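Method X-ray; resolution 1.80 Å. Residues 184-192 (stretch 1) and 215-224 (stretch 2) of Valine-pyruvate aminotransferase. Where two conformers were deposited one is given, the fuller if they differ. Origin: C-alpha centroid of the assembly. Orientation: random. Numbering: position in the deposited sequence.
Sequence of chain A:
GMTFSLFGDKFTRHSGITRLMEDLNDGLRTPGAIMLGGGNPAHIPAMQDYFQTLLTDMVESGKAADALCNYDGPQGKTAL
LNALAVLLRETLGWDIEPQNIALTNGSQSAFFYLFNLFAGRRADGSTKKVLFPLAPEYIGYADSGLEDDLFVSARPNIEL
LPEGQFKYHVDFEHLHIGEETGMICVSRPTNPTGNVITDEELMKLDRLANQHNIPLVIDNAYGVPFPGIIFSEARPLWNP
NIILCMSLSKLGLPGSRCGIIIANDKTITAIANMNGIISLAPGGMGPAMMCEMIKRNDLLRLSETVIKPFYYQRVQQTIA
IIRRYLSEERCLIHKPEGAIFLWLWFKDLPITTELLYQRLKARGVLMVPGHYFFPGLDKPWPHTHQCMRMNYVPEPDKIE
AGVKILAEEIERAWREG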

# COMPACT_ATOMS: atom_id res chain seq x y z
N ILE A 184 9.15 10.62 19.14
CA ILE A 184 8.64 9.91 20.30
C ILE A 184 7.35 9.26 19.82
O ILE A 184 6.50 9.93 19.23
N CYS A 185 7.20 7.96 20.07
CA CYS A 185 6.06 7.23 19.55
C CYS A 185 5.30 6.45 20.62
O CYS A 185 5.90 5.69 21.36
N VAL A 186 3.99 6.65 20.69
CA VAL A 186 3.13 5.96 21.64
C VAL A 186 1.84 5.58 20.90
O VAL A 186 1.56 6.09 19.83
N SER A 187 1.08 4.65 21.46
CA SER A 187 -0.23 4.29 20.91
C SER A 187 -1.20 4.53 22.05
O SER A 187 -0.78 4.57 23.22
N ARG A 188 -2.50 4.73 21.74
CA ARG A 188 -3.48 4.99 22.78
C ARG A 188 -4.89 4.76 22.28
O ARG A 188 -5.40 5.57 21.50
N PRO A 189 -5.54 3.66 22.68
CA PRO A 189 -5.08 2.51 23.49
C PRO A 189 -4.02 1.71 22.76
O PRO A 189 -3.89 1.78 21.53
N THR A 190 -3.28 0.92 23.53
CA THR A 190 -2.12 0.22 23.00
C THR A 190 -2.31 -1.26 22.67
O THR A 190 -2.96 -1.99 23.42
N ASN A 191 -1.78 -1.64 21.52
CA ASN A 191 -1.54 -3.04 21.17
C ASN A 191 -0.07 -3.18 21.63
O ASN A 191 0.82 -2.52 21.09
N PRO A 192 0.26 -4.16 22.49
CA PRO A 192 -0.46 -5.36 22.94
C PRO A 192 -1.12 -5.42 24.31
O PRO A 192 -1.72 -6.43 24.64
N PRO A 215 8.67 15.45 16.85
CA PRO A 215 7.24 15.15 16.93
C PRO A 215 6.86 14.09 17.95
O PRO A 215 7.66 13.19 18.26
N LEU A 216 5.63 14.20 18.45
CA LEU A 216 5.04 13.17 19.29
C LEU A 216 4.05 12.46 18.40
O LEU A 216 3.09 13.06 17.96
N VAL A 217 4.29 11.18 18.14
CA VAL A 217 3.47 10.39 17.24
C VAL A 217 2.56 9.53 18.10
O VAL A 217 3.04 8.82 18.98
N ILE A 218 1.25 9.61 17.85
CA ILE A 218 0.25 8.85 18.60
C ILE A 218 -0.57 7.96 17.66
O ILE A 218 -1.25 8.44 16.76
N ASP A 219 -0.46 6.65 17.85
CA ASP A 219 -1.22 5.71 17.08
C ASP A 219 -2.60 5.55 17.75
O ASP A 219 -2.69 5.01 18.86
N ASN A 220 -3.65 6.02 17.06
CA ASN A 220 -5.04 6.07 17.54
C ASN A 220 -5.90 5.06 16.74
O ASN A 220 -7.10 5.27 16.58
N ALA A 221 -5.32 3.94 16.34
CA ALA A 221 -6.07 2.88 15.62
C ALA A 221 -7.30 2.36 16.36
O ALA A 221 -8.24 1.88 15.71
N TYR A 222 -7.28 2.40 17.70
CA TYR A 222 -8.37 1.89 18.49
C TYR A 222 -9.16 2.94 19.25
O TYR A 222 -10.14 2.60 19.89
N GLY A 223 -8.75 4.19 19.16
CA GLY A 223 -9.33 5.23 19.97
C GLY A 223 -10.49 6.02 19.38
O GLY A 223 -11.17 5.59 18.46
N VAL A 224 -10.72 7.17 20.00
CA VAL A 224 -11.80 8.10 19.70
C VAL A 224 -11.33 9.06 18.63
O VAL A 224 -10.18 9.47 18.67

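Residues 184-187 and 216-219 lie in neighbouring parallel strands, their directions 20° apart, so side chains paired in register leave the sheet on the same face. The backbone fixes that register: Val217 N donates to Ile184 O (2.8 Å), Val186 N to Val217 O (2.9 Å) and Asp219 N to Val186 O (2.9 Å), all with angles of at least 166° at the hydrogen.

Ile184 has the largest area covered by the other stretch, 70 Å². Ile184 is m, t, and CG2 of Ile184 lies 3.8 Å from CD1 of Leu216. Leu216, with chi1 t and chi2 p, brings its end nearer the opposing strand than its CB direction suggests; the same CD1 of Leu216 is 4.3 Å from CG2 of Val186. Val186 (60 Å², chi1 m) also places CG2 4.0 Å from CG1 of Ile218, whose rotamer is m, t. These four aliphatic residues thus form a continuous apolar patch on one face. The other face carries Cys185, Ser187, Val217 and Asp219; there Cys185 SG, chi1 t in the conformer given, approaches Val217 CB at 4.3 Å, and Ser187 CB lies 3.8 Å from Asp219 CB.

Beyond the strands, Tyr222 has the next largest covered area, 67 Å². Its CB points toward stretch 1, with chi1 m and chi2 -85°. Tyr222 CB packs 3.9 Å from CD of Pro189, which follows a cis peptide bond, while Tyr222 CE2 comes to 4.3 Å from CB of Asn191, an oblique approach. One water bridges the two stretches: its O donates to Pro189 O (2.7 Å) and Asp219 O (3.0 Å) and accepts from Tyr222 N (3.0 Å). Nearby, the Asn220 side chain starts away but returns, and its ND2 makes a weak hydrogen bond to Arg188 O (3.3 Å, 133°). Arg188, all t through chi3, leads its guanidinium away to partners elsewhere in the structure.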

# COMPACT_ATOMS: atom_id res chain seq x y z
CB ILE A 184 8.35 10.87 21.45
CG1 ILE A 184 9.64 11.63 21.83
CG2 ILE A 184 7.77 10.11 22.63
CD1 ILE A 184 9.49 12.64 23.00
CB CYS A 185 6.56 6.27 18.48
SG CYS A 185 5.24 5.48 17.57
CB VAL A 186 2.77 6.81 22.87
CG1 VAL A 186 3.98 7.16 23.68
CG2 VAL A 186 2.01 8.08 22.46
CB SER A 187 -0.27 2.85 20.42
OG SER A 187 0.11 1.96 21.47
CB ARG A 188 -3.37 6.45 23.26
CG ARG A 188 -4.07 6.78 24.55
CD ARG A 188 -4.02 8.28 24.79
NE ARG A 188 -4.22 8.64 26.18
CZ ARG A 188 -4.77 9.79 26.60
NH1 ARG A 188 -5.25 10.68 25.74
NH2 ARG A 188 -4.89 10.03 27.89
CB PRO A 189 -6.32 1.64 23.67
CG PRO A 189 -7.50 2.54 23.31
CD PRO A 189 -6.96 3.52 22.30
CB THR A 190 -0.99 0.31 24.06
OG1 THR A 190 -0.68 1.68 24.31
CG2 THR A 190 0.29 -0.45 23.61
CB ASN A 191 -1.72 -3.24 19.67
CG ASN A 191 -1.27 -4.61 19.16
OD1 ASN A 191 -0.69 -5.43 19.91
ND2 ASN A 191 -1.48 -4.85 17.84
CB PRO A 192 0.69 -6.39 22.96
CG PRO A 192 1.81 -5.60 23.58
CD PRO A 192 1.66 -4.19 22.98
CB PRO A 215 6.92 14.57 15.55
CG PRO A 215 8.23 14.03 15.04
CD PRO A 215 9.29 14.93 15.62
CB LEU A 216 4.32 13.75 20.49
CG LEU A 216 3.53 12.78 21.37
CD1 LEU A 216 4.42 11.63 21.86
CD2 LEU A 216 2.84 13.55 22.55
CB VAL A 217 4.35 9.52 16.31
CG1 VAL A 217 3.49 8.77 15.32
CG2 VAL A 217 5.37 10.39 15.56
CB ILE A 218 -0.73 9.75 19.39
CG1 ILE A 218 0.05 10.75 20.26
CG2 ILE A 218 -1.67 8.87 20.24
CD1 ILE A 218 -0.82 11.84 20.96
CB ASP A 219 -0.52 4.38 17.00
CG ASP A 219 -1.21 3.43 16.03
OD1 ASP A 219 -2.30 3.76 15.54
OD2 ASP A 219 -0.62 2.38 15.75
CB ASN A 220 -5.57 7.48 17.35
CG ASN A 220 -6.87 7.81 18.13
OD1 ASN A 220 -7.89 8.17 17.55
ND2 ASN A 220 -6.80 7.72 19.42
CB ALA A 221 -5.16 1.70 15.25
CB TYR A 222 -7.84 0.86 19.53
CG TYR A 222 -7.27 -0.37 18.89
CD1 TYR A 222 -8.09 -1.43 18.52
CD2 TYR A 222 -5.92 -0.47 18.62
CE1 TYR A 222 -7.57 -2.54 17.92
CE2 TYR A 222 -5.40 -1.60 18.03
CZ TYR A 222 -6.25 -2.62 17.67
OH TYR A 222 -5.76 -3.73 17.09
CB VAL A 224 -12.14 8.86 21.02
CG1 VAL A 224 -12.73 10.19 20.77
CG2 VAL A 224 -13.00 7.96 21.92
O HOH W 1 -4.84 2.94 19.28